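Local coordinates for protein geranyltranstransferase (Staphylococcus aureus, PDB 1RTR) that probably catalyses the stepwise condensation of isopentenyl diphosphate with allylic diphosphates to make farnesyl diphosphate, the C15 isoprenoid precursor, at residues Leu141-Ser145 with Gly146-Met150; Ile165-Glu168 with Thr169-Met172; Asp267-Thr270 with Gln271-Glu274. All coordinates share one frame; numbering follows the deposited sequence.

Contact 1 of 3, residues Leu141-Ser145 with Gly146-Met150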
ATOM      1  N   LEU A 141       5.520   5.692  -7.384  1.00 48.47           N
ATOM      2  CA  LEU A 141       4.351   4.828  -7.248  1.00 47.98           C
ATOM      3  C   LEU A 141       3.440   5.269  -6.087  1.00 47.56           C
ATOM      4  O   LEU A 141       2.219   5.282  -6.222  1.00 47.52           O
ATOM      5  CB  LEU A 141       4.772   3.358  -7.096  1.00 47.79           C
ATOM      6  CG  LEU A 141       3.696   2.282  -7.299  1.00 47.97           C
ATOM      7  CD1 LEU A 141       2.845   2.558  -8.542  1.00 46.75           C
ATOM      8  CD2 LEU A 141       4.319   0.890  -7.365  1.00 47.71           C
ATOM      9  N   SER A 142       4.030   5.629  -4.954  1.00 46.92           N
ATOM     10  CA  SER A 142       3.228   5.964  -3.782  1.00 46.96           C
ATOM     11  C   SER A 142       2.452   7.273  -3.959  1.00 46.96           C
ATOM     12  O   SER A 142       1.299   7.367  -3.526  1.00 47.19           O
ATOM     13  CB  SER A 142       4.081   5.990  -2.514  1.00 46.70           C
ATOM     14  OG  SER A 142       5.092   6.977  -2.607  1.00 46.96           O
ATOM     15  N   ILE A 143       3.084   8.271  -4.582  1.00 46.83           N
ATOM     16  CA  ILE A 143       2.397   9.504  -4.974  1.00 47.03           C
ATOM     17  C   ILE A 143       1.327   9.250  -6.053  1.00 46.84           C
ATOM     18  O   ILE A 143       0.227   9.781  -5.967  1.00 46.86           O
ATOM     19  CB  ILE A 143       3.411  10.608  -5.441  1.00 47.43           C
ATOM     20  CG1 ILE A 143       4.338  11.046  -4.293  1.00 47.08           C
ATOM     21  CG2 ILE A 143       2.683  11.834  -5.978  1.00 46.87           C
ATOM     22  CD1 ILE A 143       5.610  11.758  -4.776  1.00 45.89           C
ATOM     23  N   ALA A 144       1.648   8.444  -7.062  1.00 46.75           N
ATOM     24  CA  ALA A 144       0.689   8.140  -8.131  1.00 46.67           C
ATOM     25  C   ALA A 144      -0.567   7.438  -7.608  1.00 46.92           C
ATOM     26  O   ALA A 144      -1.673   7.649  -8.137  1.00 47.22           O
ATOM     27  CB  ALA A 144       1.348   7.302  -9.242  1.00 46.05           C
ATOM     28  N   SER A 145      -0.396   6.612  -6.575  1.00 46.66           N
ATOM     29  CA  SER A 145      -1.451   5.725  -6.109  1.00 46.92           C
ATOM     30  C   SER A 145      -2.226   6.313  -4.940  1.00 47.08           C
ATOM     31  O   SER A 145      -3.352   5.917  -4.683  1.00 47.32           O
ATOM     32  CB  SER A 145      -0.871   4.355  -5.713  1.00 47.61           C
ATOM     33  OG  SER A 145      -0.158   3.743  -6.791  1.00 47.58           O
ATOM     34  N   GLY A 146      -1.633   7.275  -4.244  1.00 46.80           N
ATOM     35  CA  GLY A 146      -2.181   7.719  -2.983  1.00 46.70           C
ATOM     36  C   GLY A 146      -3.290   8.744  -3.028  1.00 46.80           C
ATOM     37  O   GLY A 146      -3.997   8.896  -4.033  1.00 47.21           O
ATOM     38  N   HIS A 147      -3.429   9.466  -1.923  1.00 46.88           N
ATOM     39  CA  HIS A 147      -4.548  10.376  -1.741  1.00 47.04           C
ATOM     40  C   HIS A 147      -4.605  11.495  -2.777  1.00 47.12           C
ATOM     41  O   HIS A 147      -5.689  11.960  -3.085  1.00 47.55           O
ATOM     42  CB  HIS A 147      -4.632  10.898  -0.306  1.00 46.79           C
ATOM     43  CG  HIS A 147      -3.541  11.847   0.066  1.00 47.07           C
ATOM     44  ND1 HIS A 147      -3.787  13.152   0.421  1.00 47.55           N
ATOM     45  CD2 HIS A 147      -2.203  11.676   0.165  1.00 47.38           C
ATOM     46  CE1 HIS A 147      -2.647  13.750   0.716  1.00 48.09           C
ATOM     47  NE2 HIS A 147      -1.670  12.876   0.563  1.00 47.97           N
ATOM     48  N   VAL A 148      -3.468  11.883  -3.348  1.00 47.35           N
ATOM     49  CA  VAL A 148      -3.457  12.903  -4.405  1.00 47.86           C
ATOM     50  C   VAL A 148      -3.311  12.309  -5.813  1.00 48.50           C
ATOM     51  O   VAL A 148      -3.162  13.047  -6.793  1.00 48.90           O
ATOM     52  CB  VAL A 148      -2.393  14.051  -4.164  1.00 48.06           C
ATOM     53  CG1 VAL A 148      -2.541  14.656  -2.767  1.00 47.32           C
ATOM     54  CG2 VAL A 148      -0.962  13.571  -4.416  1.00 46.88           C
ATOM     55  N   GLY A 149      -3.345  10.977  -5.898  1.00 48.87           N
ATOM     56  CA  GLY A 149      -3.339  10.264  -7.158  1.00 48.11           C
ATOM     57  C   GLY A 149      -4.547   9.338  -7.221  1.00 48.95           C
ATOM     58  O   GLY A 149      -5.697   9.765  -6.975  1.00 49.06           O
ATOM     59  N   MET A 150      -4.287   8.059  -7.518  1.00 48.29           N
ATOM     60  CA  MET A 150      -5.343   7.119  -7.852  1.00 47.51           C
ATOM     61  C   MET A 150      -6.445   7.039  -6.808  1.00 47.92           C
ATOM     62  O   MET A 150      -7.614   7.085  -7.186  1.00 48.07           O
ATOM     63  CB  MET A 150      -4.783   5.737  -8.216  1.00 47.30           C
ATOM     64  CG  MET A 150      -5.841   4.654  -8.451  1.00 46.75           C
ATOM     65  SD  MET A 150      -5.115   3.008  -8.642  1.00 45.53           S
ATOM     66  CE  MET A 150      -4.923   2.606  -6.948  1.00 47.41           C
TER
HETATM   67  O   HOH W   1      -0.748  10.312  -3.476  1.00 52.00           O
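A chi1 of 174° turns Met-150 CG away from its own backbone N, and the thioether chain leads off from the turn, while Met-150 CB stays beside the last helical carbonyls, 3.7 Å from Ala-144 O. In Ser-145, chi1 of -57° sets OG beside its own backbone N, and the hydroxyl donates to Leu-141 O at 2.9 Å. That carbonyl also takes the Ser-145 N-H, the two donors arriving from opposite faces of its plane. The helix then breaks at Gly-146, whose N-H makes a weak bond to Ser-142 O. A type I beta turn, Gly-146 to Gly-149, joins helix 131-145 to helix 150-159 within the all-helical prenyl synthase fold. Gly-149 is the N-cap of the second helix; with no side chain, its CA comes to 3.3 Å from Ala-144 O in a CA-H...O contact. Ala-144 O also receives the Met-150 N-H, at 2.7 Å from N. Across the turn, water 1 donates to Ile-143 O (2.7 Å) and accepts from Val-148 N (3.1 Å), bridging helix end and loop. Ser-145 and Met-150 pack on Ile-74 of helix 65-83 and Leu-181 of helix 179-193, whereas His-147 ND1 is hydrogen-bonded to Glu-31 of the second subunit.

Contact 2 of 3, residues Ile165-Glu168 with Thr169-Met172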
ATOM      1  N   ILE A 165     -21.457  17.418 -12.561  1.00 70.77           N
ATOM      2  CA  ILE A 165     -20.214  18.128 -12.302  1.00 68.59           C
ATOM      3  C   ILE A 165     -19.735  18.781 -13.588  1.00 67.40           C
ATOM      4  O   ILE A 165     -20.059  18.304 -14.671  1.00 67.32           O
ATOM      5  CB  ILE A 165     -19.159  17.150 -11.737  1.00 68.65           C
ATOM      6  CG1 ILE A 165     -19.096  15.865 -12.575  1.00 68.00           C
ATOM      7  CG2 ILE A 165     -19.495  16.796 -10.290  1.00 67.92           C
ATOM      8  CD1 ILE A 165     -17.756  15.168 -12.547  1.00 66.51           C
ATOM      9  N   ASP A 166     -18.975  19.866 -13.465  1.00 65.99           N
ATOM     10  CA  ASP A 166     -18.383  20.535 -14.622  1.00 64.64           C
ATOM     11  C   ASP A 166     -17.136  19.821 -15.191  1.00 63.70           C
ATOM     12  O   ASP A 166     -16.682  18.807 -14.658  1.00 63.48           O
ATOM     13  CB  ASP A 166     -18.105  22.017 -14.319  1.00 64.97           C
ATOM     14  CG  ASP A 166     -17.097  22.227 -13.199  1.00 65.76           C
ATOM     15  OD1 ASP A 166     -16.147  21.437 -13.068  1.00 66.37           O
ATOM     16  OD2 ASP A 166     -17.157  23.194 -12.411  1.00 68.62           O
ATOM     17  N   LEU A 167     -16.586  20.360 -16.275  1.00 62.44           N
ATOM     18  CA  LEU A 167     -15.500  19.706 -16.996  1.00 61.22           C
ATOM     19  C   LEU A 167     -14.149  19.720 -16.268  1.00 60.58           C
ATOM     20  O   LEU A 167     -13.348  18.803 -16.457  1.00 60.25           O
ATOM     21  CB  LEU A 167     -15.358  20.293 -18.412  1.00 61.17           C
ATOM     22  CG  LEU A 167     -14.405  19.592 -19.387  1.00 60.26           C
ATOM     23  CD1 LEU A 167     -14.921  18.200 -19.745  1.00 59.91           C
ATOM     24  CD2 LEU A 167     -14.187  20.426 -20.632  1.00 59.30           C
ATOM     25  N   GLU A 168     -13.879  20.743 -15.457  1.00 59.60           N
ATOM     26  CA  GLU A 168     -12.632  20.738 -14.693  1.00 59.32           C
ATOM     27  C   GLU A 168     -12.630  19.629 -13.639  1.00 58.24           C
ATOM     28  O   GLU A 168     -11.602  19.011 -13.403  1.00 58.31           O
ATOM     29  CB  GLU A 168     -12.273  22.097 -14.069  1.00 59.54           C
ATOM     30  CG  GLU A 168     -13.360  23.139 -14.111  1.00 62.61           C
ATOM     31  CD  GLU A 168     -12.812  24.557 -14.095  1.00 65.66           C
ATOM     32  OE1 GLU A 168     -12.575  25.086 -12.978  1.00 66.41           O
ATOM     33  OE2 GLU A 168     -12.634  25.143 -15.194  1.00 65.62           O
ATOM     34  N   THR A 169     -13.790  19.380 -13.036  1.00 57.26           N
ATOM     35  CA  THR A 169     -13.980  18.291 -12.090  1.00 56.51           C
ATOM     36  C   THR A 169     -13.812  16.922 -12.760  1.00 56.17           C
ATOM     37  O   THR A 169     -13.044  16.084 -12.277  1.00 55.64           O
ATOM     38  CB  THR A 169     -15.369  18.412 -11.394  1.00 56.50           C
ATOM     39  OG1 THR A 169     -15.434  19.656 -10.692  1.00 56.44           O
ATOM     40  CG2 THR A 169     -15.540  17.357 -10.271  1.00 55.07           C
ATOM     41  N   LEU A 170     -14.541  16.714 -13.857  1.00 55.72           N
ATOM     42  CA  LEU A 170     -14.432  15.507 -14.679  1.00 55.77           C
ATOM     43  C   LEU A 170     -12.980  15.187 -15.071  1.00 56.01           C
ATOM     44  O   LEU A 170     -12.545  14.035 -15.008  1.00 55.68           O
ATOM     45  CB  LEU A 170     -15.274  15.658 -15.944  1.00 55.29           C
ATOM     46  CG  LEU A 170     -16.004  14.461 -16.560  1.00 55.65           C
ATOM     47  CD1 LEU A 170     -15.404  14.141 -17.896  1.00 54.49           C
ATOM     48  CD2 LEU A 170     -16.033  13.209 -15.671  1.00 56.70           C
ATOM     49  N   GLU A 171     -12.241  16.214 -15.470  1.00 56.16           N
ATOM     50  CA  GLU A 171     -10.861  16.031 -15.875  1.00 56.92           C
ATOM     51  C   GLU A 171      -9.949  15.756 -14.689  1.00 56.74           C
ATOM     52  O   GLU A 171      -9.026  14.943 -14.804  1.00 56.59           O
ATOM     53  CB  GLU A 171     -10.365  17.232 -16.664  1.00 57.11           C
ATOM     54  CG  GLU A 171     -10.894  17.258 -18.085  1.00 59.52           C
ATOM     55  CD  GLU A 171     -10.530  18.541 -18.789  1.00 63.06           C
ATOM     56  OE1 GLU A 171     -10.622  19.623 -18.154  1.00 65.20           O
ATOM     57  OE2 GLU A 171     -10.142  18.466 -19.970  1.00 64.90           O
ATOM     58  N   MET A 172     -10.214  16.434 -13.570  1.00 56.43           N
ATOM     59  CA  MET A 172      -9.535  16.168 -12.310  1.00 56.59           C
ATOM     60  C   MET A 172      -9.690  14.691 -11.914  1.00 56.08           C
ATOM     61  O   MET A 172      -8.708  14.047 -11.537  1.00 56.07           O
ATOM     62  CB  MET A 172     -10.045  17.094 -11.196  1.00 57.14           C
ATOM     63  CG  MET A 172      -9.294  17.002  -9.858  1.00 59.19           C
ATOM     64  SD  MET A 172      -7.504  17.323 -10.013  1.00 65.21           S
ATOM     65  CE  MET A 172      -7.507  19.144  -9.839  1.00 65.60           C
TER
HETATM   66  O   HOH W   2     -18.209  20.421 -10.724  1.00 64.09           O
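Asp-166 is the N-cap of helix 167-177, and its carboxylate closes the first turn by accepting the backbone N-H of Thr-169. Asp-166 OD1 is met nearly along its C-O axis, at 3.1 Å from Thr-169 N and with 162° at the hydrogen. The carboxylate gets there because CG stands between the backbone N and the carbonyl carbon (chi1 63°), folding the side chain back over the start of the helix. Its negative charge beside several N-H groups at a helix N-terminus is probably favourable. Water 2 adds a second link: it accepts from Asp-166 N at 2.9 Å and lies 2.9 Å from Thr-169 OG1. A water thus stands where the side chain of the third helical residue would accept directly in a capping box.

On the apolar side the cap is extended by a hydrophobic staple, the pairing of the residue before the N-cap with the fourth helical residue. Ile-165 CD1 reaches Leu-170 CD2 at 4.1 Å, and on the way lies 3.9 Å from Thr-169 CG2, the side chains of Ile-165 and Thr-169 crossing at about a right angle. Leu-170 N donates almost straight to Asp-166 O, at 3.1 Å and in the carbonyl plane. One turn of the helix also brings Leu-167 CG within 4.0 Å of Glu-171 OE1, so that an acidic side chain runs past an aliphatic one. Leu-167, Leu-170 and Glu-171 all touch Tyr-245 of helix 245-270, Leu-170 meets Leu-248 as well, and Met-172 packs on Val-25 of the second subunit.

Contact 3 of 3, residues Asp267-Thr270 with Gln271-Glu274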
ATOM      1  N   ASP A 267       2.613  15.302 -30.893  1.00 65.82           N
ATOM      2  CA  ASP A 267       3.492  16.465 -30.909  1.00 65.99           C
ATOM      3  C   ASP A 267       4.675  16.189 -30.009  1.00 66.01           C
ATOM      4  O   ASP A 267       5.810  16.281 -30.440  1.00 66.05           O
ATOM      5  CB  ASP A 267       2.740  17.717 -30.440  1.00 66.11           C
ATOM      6  CG  ASP A 267       3.402  19.009 -30.887  1.00 66.42           C
ATOM      7  OD1 ASP A 267       2.962  20.097 -30.450  1.00 66.31           O
ATOM      8  OD2 ASP A 267       4.361  19.039 -31.679  1.00 68.58           O
ATOM      9  N   GLU A 268       4.393  15.801 -28.767  1.00 66.69           N
ATOM     10  CA  GLU A 268       5.417  15.629 -27.724  1.00 67.03           C
ATOM     11  C   GLU A 268       6.504  14.599 -28.065  1.00 67.10           C
ATOM     12  O   GLU A 268       7.686  14.815 -27.790  1.00 66.50           O
ATOM     13  CB  GLU A 268       4.759  15.310 -26.375  1.00 66.85           C
ATOM     14  CG  GLU A 268       4.259  16.539 -25.627  1.00 67.10           C
ATOM     15  CD  GLU A 268       5.360  17.543 -25.303  1.00 69.01           C
ATOM     16  OE1 GLU A 268       5.034  18.675 -24.849  1.00 68.55           O
ATOM     17  OE2 GLU A 268       6.555  17.199 -25.497  1.00 69.48           O
ATOM     18  N   LEU A 269       6.086  13.497 -28.675  1.00 67.70           N
ATOM     19  CA  LEU A 269       7.011  12.510 -29.207  1.00 68.57           C
ATOM     20  C   LEU A 269       7.988  13.090 -30.231  1.00 69.58           C
ATOM     21  O   LEU A 269       9.188  12.807 -30.149  1.00 70.42           O
ATOM     22  CB  LEU A 269       6.253  11.314 -29.781  1.00 68.28           C
ATOM     23  CG  LEU A 269       5.472  10.487 -28.753  1.00 67.78           C
ATOM     24  CD1 LEU A 269       4.733   9.356 -29.428  1.00 67.73           C
ATOM     25  CD2 LEU A 269       6.368   9.957 -27.629  1.00 66.86           C
ATOM     26  N   THR A 270       7.503  13.915 -31.169  1.00 70.40           N
ATOM     27  CA  THR A 270       8.390  14.523 -32.180  1.00 70.96           C
ATOM     28  C   THR A 270       9.425  15.476 -31.585  1.00 71.46           C
ATOM     29  O   THR A 270      10.366  15.881 -32.270  1.00 71.81           O
ATOM     30  CB  THR A 270       7.614  15.248 -33.335  1.00 71.14           C
ATOM     31  OG1 THR A 270       7.167  16.539 -32.893  1.00 71.78           O
ATOM     32  CG2 THR A 270       6.334  14.506 -33.746  1.00 70.43           C
ATOM     33  N   GLN A 271       9.265  15.839 -30.319  1.00 72.13           N
ATOM     34  CA  GLN A 271      10.256  16.692 -29.667  1.00 72.94           C
ATOM     35  C   GLN A 271      11.312  15.905 -28.889  1.00 73.17           C
ATOM     36  O   GLN A 271      12.274  16.488 -28.372  1.00 72.92           O
ATOM     37  CB  GLN A 271       9.570  17.740 -28.779  1.00 73.31           C
ATOM     38  CG  GLN A 271       9.415  19.117 -29.430  1.00 74.86           C
ATOM     39  CD  GLN A 271       8.941  19.040 -30.881  1.00 76.88           C
ATOM     40  OE1 GLN A 271       7.804  18.634 -31.148  1.00 77.36           O
ATOM     41  NE2 GLN A 271       9.814  19.415 -31.817  1.00 77.19           N
ATOM     42  N   ILE A 272      11.139  14.586 -28.805  1.00 73.75           N
ATOM     43  CA  ILE A 272      12.126  13.741 -28.136  1.00 74.43           C
ATOM     44  C   ILE A 272      13.349  13.598 -29.044  1.00 75.04           C
ATOM     45  O   ILE A 272      13.203  13.339 -30.244  1.00 75.19           O
ATOM     46  CB  ILE A 272      11.517  12.376 -27.740  1.00 74.22           C
ATOM     47  CG1 ILE A 272      10.754  12.513 -26.418  1.00 73.63           C
ATOM     48  CG2 ILE A 272      12.602  11.310 -27.598  1.00 74.08           C
ATOM     49  CD1 ILE A 272       9.614  11.542 -26.250  1.00 72.65           C
ATOM     50  N   ASP A 273      14.541  13.788 -28.478  1.00 75.50           N
ATOM     51  CA  ASP A 273      15.776  13.788 -29.266  1.00 76.12           C
ATOM     52  C   ASP A 273      15.998  12.469 -30.037  1.00 76.23           C
ATOM     53  O   ASP A 273      15.603  11.384 -29.579  1.00 76.10           O
ATOM     54  CB  ASP A 273      16.976  14.274 -28.423  1.00 76.46           C
ATOM     55  CG  ASP A 273      18.128  13.279 -28.354  1.00 78.00           C
ATOM     56  OD1 ASP A 273      18.515  12.678 -29.390  1.00 79.17           O
ATOM     57  OD2 ASP A 273      18.742  13.072 -27.278  1.00 79.43           O
ATOM     58  N   GLU A 274      16.615  12.591 -31.215  1.00 76.09           N
ATOM     59  CA  GLU A 274      16.519  11.569 -32.265  1.00 75.98           C
ATOM     60  C   GLU A 274      17.174  10.209 -31.984  1.00 74.96           C
ATOM     61  O   GLU A 274      16.870   9.226 -32.667  1.00 74.75           O
ATOM     62  CB  GLU A 274      16.956  12.147 -33.623  1.00 76.62           C
ATOM     63  CG  GLU A 274      18.459  12.145 -33.905  1.00 79.66           C
ATOM     64  CD  GLU A 274      18.779  11.689 -35.328  1.00 83.29           C
ATOM     65  OE1 GLU A 274      18.762  12.546 -36.253  1.00 84.17           O
ATOM     66  OE2 GLU A 274      19.031  10.469 -35.523  1.00 83.68           O
TER
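Leu-269 and Ile-272 make the tightly packed side of this helix terminus, their side chains lying side by side and pointing the same way. The branch ends meet directly, Leu-269 CD2 at 3.9 Å from Ile-272 CD1, and Ile-272 CD1 also rests 4.1 Å from Leu-269 CA. In Leu-269, chi1 of -65° places CG anti to the carbonyl carbon, and an extended chi2, with CD1 anti to CA, leaves CD2 as the methyl that meets Ile-272. Beneath the pair, Ile-272 N donates to Leu-269 O at 3.0 Å, with 159° at the hydrogen, and Gln-271 N donates to Glu-268 O at 3.2 Å. Both bonds span three residues rather than four, and both donors stand above the carbonyl plane, consistent with tighter winding near the end of helix 245-270. Between the two segments, the four-residue spacing survives in a weak bond from Gln-271 N to Asp-267 O.

The other side is exposed and polar. Gln-271 doubles back at chi2 to lie alongside Thr-270, while its amide plane is turned 77° from the carboxylate of Asp-267. Thr-270 OG1 lies 2.8 Å from Asp-267 O. At Ile-272 the chain leaves the helix in extended form.

Glu-268 and Gln-271 touch His-202 of helix 197-227, and Leu-269 packs on Tyr-206 of that helix as well as on Leu-281 and Leu-282 of helix 279-289.

How the contacts relate
Contact 1 is buried, contact 2 lies at the surface and contact 3 is partly buried. All three are helix ends, treated differently. In contact 1 one helix hands over to the next through two glycines, backbone bonds and a bridging water; contact 2 starts a helix with a charged cap and an apolar staple; contact 3 lets one fade out in three-residue bonds. Helix 245-270 links contacts 2 and 3: residues near its start pack on contact 2, and its far end forms part of contact 3; the centres of the two contacts lie about 29 Å apart. The second subunit comes within reach of six residues of contact 1 and one of contact 2, but does not touch contact 3.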